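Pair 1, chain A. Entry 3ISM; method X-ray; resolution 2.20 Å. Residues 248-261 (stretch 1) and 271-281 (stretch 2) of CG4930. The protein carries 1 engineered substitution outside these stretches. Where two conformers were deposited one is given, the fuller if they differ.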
# COMPACT_ATOMS: atom_id res chain seq x y z
N ILE A 248 -17.71 -21.24 28.12
CA ILE A 248 -18.66 -21.84 27.20
C ILE A 248 -18.13 -23.20 26.72
O ILE A 248 -18.91 -24.10 26.38
CB ILE A 248 -18.97 -20.89 26.01
CG1 ILE A 248 -19.40 -19.51 26.56
CG2 ILE A 248 -20.04 -21.46 25.10
CD1 ILE A 248 -20.09 -18.61 25.56
N ALA A 249 -16.81 -23.35 26.72
CA ALA A 249 -16.16 -24.63 26.41
C ALA A 249 -16.44 -25.66 27.51
O ALA A 249 -16.91 -26.76 27.23
CB ALA A 249 -14.66 -24.44 26.22
N ALA A 250 -16.14 -25.29 28.76
CA ALA A 250 -16.43 -26.15 29.91
C ALA A 250 -17.91 -26.51 30.01
O ALA A 250 -18.26 -27.64 30.38
CB ALA A 250 -15.95 -25.48 31.21
N ALA A 251 -18.77 -25.55 29.67
CA ALA A 251 -20.22 -25.74 29.71
C ALA A 251 -20.72 -26.66 28.60
O ALA A 251 -21.76 -27.29 28.74
CB ALA A 251 -20.95 -24.41 29.64
N ALA A 252 -19.97 -26.74 27.50
CA ALA A 252 -20.31 -27.66 26.44
C ALA A 252 -19.89 -29.08 26.85
O ALA A 252 -20.65 -30.03 26.69
CB ALA A 252 -19.64 -27.25 25.14
N ARG A 253 -18.69 -29.18 27.43
CA ARG A 253 -18.12 -30.47 27.85
C ARG A 253 -18.93 -31.16 28.95
O ARG A 253 -19.02 -32.39 28.98
CB ARG A 253 -16.68 -30.30 28.32
CG ARG A 253 -15.72 -29.81 27.26
CD ARG A 253 -14.28 -30.04 27.67
NE ARG A 253 -13.89 -29.27 28.86
CZ ARG A 253 -13.28 -28.09 28.82
NH1 ARG A 253 -12.98 -27.52 27.66
NH2 ARG A 253 -12.97 -27.48 29.96
N GLU A 254 -19.52 -30.35 29.84
CA GLU A 254 -20.23 -30.89 31.01
C GLU A 254 -21.64 -31.41 30.72
O GLU A 254 -22.09 -32.37 31.36
CB GLU A 254 -20.24 -29.87 32.16
CG GLU A 254 -18.92 -29.80 32.95
CD GLU A 254 -18.78 -30.87 34.04
OE1 GLU A 254 -19.58 -31.84 34.07
OE2 GLU A 254 -17.87 -30.74 34.88
N ILE A 255 -22.35 -30.79 29.78
CA ILE A 255 -23.67 -31.29 29.37
C ILE A 255 -23.55 -32.56 28.51
O ILE A 255 -24.37 -33.47 28.63
CB ILE A 255 -24.55 -30.18 28.70
CG1 ILE A 255 -25.90 -30.74 28.25
CG2 ILE A 255 -23.82 -29.53 27.55
CD1 ILE A 255 -26.81 -29.72 27.56
N ILE A 256 -22.52 -32.60 27.65
CA ILE A 256 -22.21 -33.79 26.84
C ILE A 256 -22.00 -35.01 27.74
O ILE A 256 -22.55 -36.08 27.49
CB ILE A 256 -20.95 -33.56 25.94
CG1 ILE A 256 -21.24 -32.53 24.84
CG2 ILE A 256 -20.47 -34.87 25.30
CD1 ILE A 256 -20.01 -32.05 24.06
N TRP A 257 -21.23 -34.81 28.81
CA TRP A 257 -20.99 -35.84 29.82
C TRP A 257 -22.27 -36.23 30.58
O TRP A 257 -22.39 -37.37 31.02
CB TRP A 257 -19.90 -35.38 30.80
CG TRP A 257 -19.15 -36.51 31.45
CD1 TRP A 257 -19.55 -37.26 32.53
CD2 TRP A 257 -17.86 -37.02 31.07
NE1 TRP A 257 -18.59 -38.20 32.84
CE2 TRP A 257 -17.55 -38.07 31.96
CE3 TRP A 257 -16.95 -36.69 30.06
CZ2 TRP A 257 -16.36 -38.80 31.87
CZ3 TRP A 257 -15.76 -37.41 29.98
CH2 TRP A 257 -15.48 -38.45 30.88
N LYS A 258 -23.21 -35.30 30.72
CA LYS A 258 -24.52 -35.60 31.31
C LYS A 258 -25.39 -36.40 30.35
O LYS A 258 -25.89 -37.47 30.70
CB LYS A 258 -25.25 -34.32 31.74
CG LYS A 258 -25.33 -34.10 33.25
CD LYS A 258 -24.21 -33.21 33.77
CE LYS A 258 -24.38 -32.94 35.27
NZ LYS A 258 -23.50 -31.84 35.73
N LEU A 259 -25.54 -35.88 29.13
CA LEU A 259 -26.35 -36.51 28.07
C LEU A 259 -26.02 -37.98 27.85
O LEU A 259 -26.90 -38.80 27.60
CB LEU A 259 -26.17 -35.75 26.75
CG LEU A 259 -26.92 -34.43 26.55
CD1 LEU A 259 -26.15 -33.49 25.62
CD2 LEU A 259 -28.34 -34.67 26.04
N LEU A 260 -24.73 -38.29 27.95
CA LEU A 260 -24.21 -39.62 27.67
C LEU A 260 -24.10 -40.52 28.90
O LEU A 260 -24.18 -41.75 28.79
CB LEU A 260 -22.85 -39.51 26.99
CG LEU A 260 -22.75 -38.93 25.58
CD1 LEU A 260 -21.29 -38.78 25.21
CD2 LEU A 260 -23.47 -39.78 24.55
N PHE A 261 -23.89 -39.93 30.08
CA PHE A 261 -23.53 -40.71 31.27
C PHE A 261 -24.39 -40.50 32.53
O PHE A 261 -23.98 -40.91 33.62
CB PHE A 261 -22.04 -40.55 31.60
CG PHE A 261 -21.13 -40.77 30.42
CD1 PHE A 261 -21.03 -42.03 29.84
CD2 PHE A 261 -20.38 -39.73 29.90
CE1 PHE A 261 -20.19 -42.24 28.75
CE2 PHE A 261 -19.54 -39.93 28.81
CZ PHE A 261 -19.44 -41.19 28.23
N ASN A 271 -27.82 -38.26 19.78
CA ASN A 271 -27.86 -37.28 18.69
C ASN A 271 -27.55 -35.86 19.17
O ASN A 271 -26.85 -35.12 18.48
CB ASN A 271 -29.22 -37.30 17.99
CG ASN A 271 -29.39 -38.52 17.09
OD1 ASN A 271 -28.42 -39.05 16.57
ND2 ASN A 271 -30.64 -38.95 16.91
N LYS A 272 -28.07 -35.50 20.34
CA LYS A 272 -27.87 -34.17 20.94
C LYS A 272 -26.44 -33.97 21.44
O LYS A 272 -25.95 -32.84 21.49
CB LYS A 272 -28.85 -33.93 22.09
CG LYS A 272 -30.29 -33.69 21.64
CD LYS A 272 -31.23 -33.57 22.83
CE LYS A 272 -32.68 -33.47 22.39
NZ LYS A 272 -33.63 -33.58 23.52
N ALA A 273 -25.79 -35.06 21.84
CA ALA A 273 -24.40 -35.01 22.29
C ALA A 273 -23.47 -34.84 21.10
O ALA A 273 -22.55 -34.01 21.13
CB ALA A 273 -24.04 -36.27 23.08
N ALA A 274 -23.72 -35.61 20.04
CA ALA A 274 -22.97 -35.52 18.79
C ALA A 274 -23.16 -34.17 18.09
O ALA A 274 -22.25 -33.66 17.44
CB ALA A 274 -23.37 -36.65 17.87
N GLU A 275 -24.37 -33.61 18.24
CA GLU A 275 -24.75 -32.32 17.69
C GLU A 275 -23.83 -31.23 18.26
O GLU A 275 -23.19 -30.49 17.50
CB GLU A 275 -26.19 -32.01 18.09
CG GLU A 275 -27.11 -31.57 16.97
CD GLU A 275 -28.58 -31.63 17.38
OE1 GLU A 275 -28.97 -32.60 18.06
OE2 GLU A 275 -29.34 -30.70 17.02
N LEU A 276 -23.76 -31.17 19.59
CA LEU A 276 -22.95 -30.17 20.29
C LEU A 276 -21.45 -30.39 20.11
O LEU A 276 -20.70 -29.43 19.89
CB LEU A 276 -23.32 -30.13 21.78
CG LEU A 276 -22.51 -29.21 22.70
CD1 LEU A 276 -22.50 -27.78 22.20
CD2 LEU A 276 -23.04 -29.25 24.11
N LEU A 277 -21.02 -31.65 20.19
CA LEU A 277 -19.60 -32.01 20.11
C LEU A 277 -18.96 -31.61 18.79
O LEU A 277 -17.77 -31.29 18.75
CB LEU A 277 -19.42 -33.51 20.36
CG LEU A 277 -18.00 -34.07 20.58
CD1 LEU A 277 -17.24 -33.33 21.68
CD2 LEU A 277 -18.08 -35.57 20.88
N GLN A 278 -19.74 -31.63 17.71
CA GLN A 278 -19.25 -31.22 16.40
C GLN A 278 -19.04 -29.70 16.32
O GLN A 278 -18.04 -29.24 15.76
CB GLN A 278 -20.18 -31.70 15.28
CG GLN A 278 -19.56 -31.61 13.88
CD GLN A 278 -20.43 -32.19 12.79
OE1 GLN A 278 -21.66 -32.23 12.91
NE2 GLN A 278 -19.80 -32.64 11.71
N GLU A 279 -19.97 -28.95 16.91
CA GLU A 279 -19.84 -27.50 16.89
C GLU A 279 -18.84 -26.98 17.93
O GLU A 279 -18.10 -26.03 17.66
CB GLU A 279 -21.20 -26.80 16.97
CG GLU A 279 -22.07 -27.01 15.72
CD GLU A 279 -21.27 -27.16 14.42
OE1 GLU A 279 -20.43 -26.27 14.12
OE2 GLU A 279 -21.49 -28.16 13.70
N TYR A 280 -18.80 -27.61 19.10
CA TYR A 280 -17.78 -27.28 20.09
C TYR A 280 -16.38 -27.56 19.52
O TYR A 280 -15.48 -26.74 19.68
CB TYR A 280 -18.02 -27.99 21.42
CG TYR A 280 -16.83 -27.97 22.35
CD1 TYR A 280 -16.21 -26.78 22.71
CD2 TYR A 280 -16.33 -29.16 22.87
CE1 TYR A 280 -15.10 -26.78 23.55
CE2 TYR A 280 -15.24 -29.16 23.72
CZ TYR A 280 -14.63 -27.97 24.05
OH TYR A 280 -13.54 -28.00 24.89
N LYS A 281 -16.21 -28.69 18.83
CA LYS A 281 -14.93 -28.98 18.17
C LYS A 281 -14.55 -27.89 17.15
O LYS A 281 -13.41 -27.40 17.16
CB LYS A 281 -14.89 -30.38 17.51
CG LYS A 281 -13.55 -30.67 16.82
CD LYS A 281 -13.46 -32.02 16.14
CE LYS A 281 -12.22 -32.06 15.25
NZ LYS A 281 -11.87 -33.45 14.83

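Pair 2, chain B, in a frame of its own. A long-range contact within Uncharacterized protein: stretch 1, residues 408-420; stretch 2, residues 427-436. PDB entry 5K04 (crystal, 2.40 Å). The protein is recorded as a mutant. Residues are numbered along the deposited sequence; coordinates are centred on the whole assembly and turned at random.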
# COMPACT_ATOMS: atom_id res chain seq x y z
N ASN B 408 -9.11 16.77 10.40
CA ASN B 408 -9.13 15.52 11.14
C ASN B 408 -9.45 14.40 10.16
O ASN B 408 -10.59 14.27 9.70
CB ASN B 408 -10.15 15.57 12.26
CG ASN B 408 -10.08 14.33 13.16
OD1 ASN B 408 -9.90 13.20 12.69
ND2 ASN B 408 -10.19 14.56 14.47
N TYR B 409 -8.44 13.60 9.84
CA TYR B 409 -8.59 12.60 8.79
C TYR B 409 -9.47 11.44 9.25
O TYR B 409 -10.22 10.88 8.43
CB TYR B 409 -7.21 12.12 8.33
CG TYR B 409 -6.46 11.23 9.30
CD1 TYR B 409 -6.77 9.88 9.43
CD2 TYR B 409 -5.41 11.73 10.06
CE1 TYR B 409 -6.08 9.06 10.31
CE2 TYR B 409 -4.71 10.90 10.96
CZ TYR B 409 -5.05 9.57 11.08
OH TYR B 409 -4.35 8.75 11.95
N LYS B 410 -9.42 11.07 10.53
CA LYS B 410 -10.24 9.95 10.97
C LYS B 410 -11.72 10.27 10.79
O LYS B 410 -12.49 9.42 10.34
CB LYS B 410 -9.94 9.59 12.43
CG LYS B 410 -8.58 8.92 12.61
CD LYS B 410 -8.51 8.08 13.88
CE LYS B 410 -8.62 8.91 15.12
NZ LYS B 410 -7.50 9.84 15.27
N LEU B 411 -12.12 11.50 11.11
CA LEU B 411 -13.51 11.89 10.90
C LEU B 411 -13.85 11.85 9.42
O LEU B 411 -14.96 11.47 9.04
CB LEU B 411 -13.78 13.29 11.47
CG LEU B 411 -13.52 13.58 12.95
CD1 LEU B 411 -13.80 15.08 13.29
CD2 LEU B 411 -14.34 12.67 13.86
N LYS B 412 -12.90 12.27 8.57
CA LYS B 412 -13.11 12.25 7.12
C LYS B 412 -13.28 10.83 6.60
O LYS B 412 -14.19 10.55 5.80
CB LYS B 412 -11.95 12.94 6.42
CG LYS B 412 -11.97 14.45 6.55
CD LYS B 412 -10.88 15.09 5.74
CE LYS B 412 -10.95 16.62 5.80
NZ LYS B 412 -9.95 17.17 4.83
N LEU B 413 -12.43 9.91 7.05
CA LEU B 413 -12.54 8.53 6.58
C LEU B 413 -13.88 7.94 6.97
O LEU B 413 -14.53 7.27 6.16
CB LEU B 413 -11.40 7.68 7.15
CG LEU B 413 -9.99 8.07 6.73
CD1 LEU B 413 -8.97 7.19 7.42
CD2 LEU B 413 -9.84 7.97 5.26
N TRP B 414 -14.33 8.21 8.20
CA TRP B 414 -15.60 7.67 8.66
C TRP B 414 -16.76 8.27 7.87
O TRP B 414 -17.70 7.56 7.50
CB TRP B 414 -15.75 7.92 10.16
CG TRP B 414 -15.14 6.84 10.98
CD1 TRP B 414 -13.91 6.87 11.59
CD2 TRP B 414 -15.70 5.55 11.25
NE1 TRP B 414 -13.68 5.68 12.23
CE2 TRP B 414 -14.76 4.85 12.03
CE3 TRP B 414 -16.90 4.92 10.90
CZ2 TRP B 414 -14.98 3.53 12.48
CZ3 TRP B 414 -17.13 3.61 11.36
CH2 TRP B 414 -16.17 2.93 12.14
N LEU B 415 -16.69 9.58 7.60
CA LEU B 415 -17.71 10.23 6.78
C LEU B 415 -17.86 9.52 5.43
O LEU B 415 -18.98 9.30 4.95
CB LEU B 415 -17.37 11.71 6.59
CG LEU B 415 -18.39 12.52 5.81
CD1 LEU B 415 -19.78 12.37 6.47
CD2 LEU B 415 -17.98 13.99 5.74
N MET B 416 -16.74 9.15 4.81
CA MET B 416 -16.81 8.40 3.56
C MET B 416 -17.43 7.02 3.77
O MET B 416 -18.25 6.58 2.96
CB MET B 416 -15.41 8.29 2.93
CG MET B 416 -15.00 9.56 2.18
SD MET B 416 -13.60 9.45 1.09
CE MET B 416 -12.41 9.14 2.31
N LYS B 417 -17.10 6.35 4.88
CA LYS B 417 -17.69 5.03 5.17
C LYS B 417 -19.21 5.13 5.30
O LYS B 417 -19.94 4.30 4.76
CB LYS B 417 -17.08 4.43 6.44
CG LYS B 417 -15.60 4.14 6.32
CD LYS B 417 -14.98 3.53 7.59
CE LYS B 417 -15.70 2.26 8.04
NZ LYS B 417 -14.95 1.60 9.16
N LEU B 418 -19.70 6.15 6.03
CA LEU B 418 -21.14 6.33 6.18
C LEU B 418 -21.81 6.59 4.83
O LEU B 418 -22.81 5.95 4.50
CB LEU B 418 -21.45 7.49 7.14
CG LEU B 418 -21.02 7.43 8.62
CD1 LEU B 418 -21.86 8.39 9.48
CD2 LEU B 418 -21.11 6.06 9.18
N TYR B 419 -21.25 7.53 4.04
CA TYR B 419 -21.77 7.80 2.71
C TYR B 419 -21.77 6.55 1.85
O TYR B 419 -22.61 6.41 0.94
CB TYR B 419 -20.95 8.87 2.00
CG TYR B 419 -21.26 10.31 2.36
CD1 TYR B 419 -22.57 10.75 2.55
CD2 TYR B 419 -20.24 11.25 2.46
CE1 TYR B 419 -22.85 12.09 2.86
CE2 TYR B 419 -20.50 12.56 2.79
CZ TYR B 419 -21.80 12.99 2.99
OH TYR B 419 -22.02 14.31 3.30
N SER B 420 -20.83 5.64 2.11
CA SER B 420 -20.73 4.40 1.33
C SER B 420 -21.88 3.45 1.63
O SER B 420 -22.03 2.46 0.92
CB SER B 420 -19.40 3.70 1.61
OG SER B 420 -19.49 2.87 2.76
N LEU B 427 -20.79 12.13 -3.27
CA LEU B 427 -20.27 12.98 -2.20
C LEU B 427 -18.98 12.47 -1.58
O LEU B 427 -18.47 13.08 -0.63
CB LEU B 427 -21.33 13.13 -1.10
CG LEU B 427 -22.72 13.60 -1.53
CD1 LEU B 427 -23.67 13.65 -0.33
CD2 LEU B 427 -22.66 14.96 -2.26
N ILE B 428 -18.44 11.36 -2.07
CA ILE B 428 -17.25 10.77 -1.47
C ILE B 428 -15.97 11.38 -2.05
O ILE B 428 -15.05 11.75 -1.31
CB ILE B 428 -17.31 9.24 -1.66
CG1 ILE B 428 -18.53 8.67 -0.90
CG2 ILE B 428 -16.01 8.60 -1.26
CD1 ILE B 428 -18.69 7.16 -1.02
N PHE B 429 -15.89 11.50 -3.38
CA PHE B 429 -14.70 12.03 -4.03
C PHE B 429 -14.24 13.38 -3.49
O PHE B 429 -13.02 13.58 -3.38
CB PHE B 429 -14.95 12.14 -5.55
CG PHE B 429 -14.25 11.08 -6.35
CD1 PHE B 429 -12.87 11.03 -6.39
CD2 PHE B 429 -14.98 10.13 -7.05
CE1 PHE B 429 -12.22 10.03 -7.12
CE2 PHE B 429 -14.35 9.14 -7.79
CZ PHE B 429 -12.96 9.09 -7.83
N PRO B 430 -15.12 14.34 -3.18
CA PRO B 430 -14.61 15.61 -2.63
C PRO B 430 -13.84 15.43 -1.33
O PRO B 430 -12.84 16.13 -1.09
CB PRO B 430 -15.89 16.44 -2.45
CG PRO B 430 -16.84 15.89 -3.50
CD PRO B 430 -16.57 14.40 -3.46
N ILE B 431 -14.25 14.48 -0.49
CA ILE B 431 -13.57 14.23 0.78
C ILE B 431 -12.22 13.57 0.54
O ILE B 431 -11.20 14.02 1.08
CB ILE B 431 -14.46 13.36 1.68
CG1 ILE B 431 -15.81 14.06 1.91
CG2 ILE B 431 -13.77 13.06 2.99
CD1 ILE B 431 -16.88 13.15 2.45
N TYR B 432 -12.21 12.51 -0.27
CA TYR B 432 -10.99 11.80 -0.67
C TYR B 432 -9.95 12.76 -1.23
O TYR B 432 -8.78 12.72 -0.83
CB TYR B 432 -11.37 10.74 -1.71
CG TYR B 432 -10.29 9.76 -2.16
CD1 TYR B 432 -9.40 10.08 -3.19
CD2 TYR B 432 -10.19 8.51 -1.58
CE1 TYR B 432 -8.43 9.15 -3.61
CE2 TYR B 432 -9.22 7.59 -1.99
CZ TYR B 432 -8.35 7.91 -3.00
OH TYR B 432 -7.40 6.98 -3.39
N ASN B 433 -10.38 13.64 -2.14
CA ASN B 433 -9.46 14.61 -2.74
C ASN B 433 -9.05 15.72 -1.77
O ASN B 433 -7.96 16.27 -1.90
CB ASN B 433 -10.11 15.23 -3.97
CG ASN B 433 -10.27 14.24 -5.11
OD1 ASN B 433 -9.52 13.26 -5.21
ND2 ASN B 433 -11.23 14.49 -5.98
N GLY B 434 -9.92 16.09 -0.82
CA GLY B 434 -9.53 17.04 0.21
C GLY B 434 -8.49 16.50 1.18
O GLY B 434 -7.85 17.29 1.88
N LEU B 435 -8.32 15.18 1.22
CA LEU B 435 -7.26 14.54 2.00
C LEU B 435 -5.94 14.48 1.24
O LEU B 435 -4.93 14.05 1.80
CB LEU B 435 -7.69 13.13 2.39
CG LEU B 435 -8.61 13.04 3.62
CD1 LEU B 435 -9.23 11.66 3.75
CD2 LEU B 435 -7.84 13.37 4.89
N LYS B 436 -5.95 14.93 -0.02
CA LYS B 436 -4.76 14.98 -0.89
C LYS B 436 -4.06 13.62 -0.95
O LYS B 436 -2.84 13.52 -0.93
CB LYS B 436 -3.82 16.10 -0.45
CG LYS B 436 -4.51 17.48 -0.52
CD LYS B 436 -3.52 18.64 -0.62
CE LYS B 436 -4.21 19.97 -0.94
NZ LYS B 436 -5.15 20.44 0.13
O HOH W 1 -11.47 15.96 2.61

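What most sharply separates the two contacts? It is the way polar groups cross the gap. In pair 1 a direct hydrogen bond does so: Arg253(A) starts sideways, but its end comes nearer, and NH1 donates to OH of Tyr280(A) at 2.9 Å, with the hydroxyl at the edge of the guanidinium. Pair 2 has no direct hydrogen bond between its stretches. There a water bridges them, accepting from NZ of Lys412(B) at 3.0 Å and donating to the backbone O of Ile431(B) at 2.5 Å. The positions matching Arg253(A) and Tyr280(A) are Leu413(B) and Leu435(B), which meet through apolar atoms alone, CD2 of Leu413(B) lying 4.0 Å from CD1 of Leu435(B).

What geometry do they share? Both are nearly antiparallel helix pairs, with angles of 159° and 158° between helix directions and axes 9.1 Å and 9.8 Å apart at closest approach. Fourteen central residues superpose with an RMSD of 0.4 Å. Each pair is tightest at one matched position, where CA of Ile256(A) is 5.2 Å from CA of Ala273(A), and CA of Met416(B) is 5.6 Å from CA of Ile428(B).

How is that close crossing filled? In pair 1 small Ala273(A) points toward the other helix and is enclosed by larger neighbours: its CB lies 3.8 Å from CD2 of Leu260(A) and 4.3 Å from CB of Leu259(A). In pair 2 the matching Ile428(B) is branched and starts sideways, with its end coming nearer; its CG2 reaches SD of Met416(B) at 3.5 Å and its CG1 reaches CB of Tyr419(B) at 3.8 Å. One turn on, Leu276(A) matches Ile431(B). CD2 of Leu276(A) packs 3.5 Å from CG2 of Ile255(A) and 3.8 Å from CG1 of Ile256(A), while Ile431(B) is a knob seated among Lys412(B), Leu415(B), Met416(B) and Tyr419(B).

Where do Tyr280(A) and Tyr419(B) sit? They are on different helices, and their positions do not match each other: Tyr280(A) matches Leu435(B), and Tyr419(B) matches Leu259(A). Tyr280(A) lies on the second helix of pair 1, packing against two alanines: CB of Ala252(A) is over one face, 4.0 Å from CG of Tyr280(A), and CB of Ala249(A) is 3.6 Å from CE1 of Tyr280(A). In pair 2 Tyr419(B) supplies a ring from the first helix. CB of Leu427(B) sits over its face, in a CH-pi contact, and CD1 of Ile431(B) approaches its edge, 3.7 Å from CE2 of Tyr419(B).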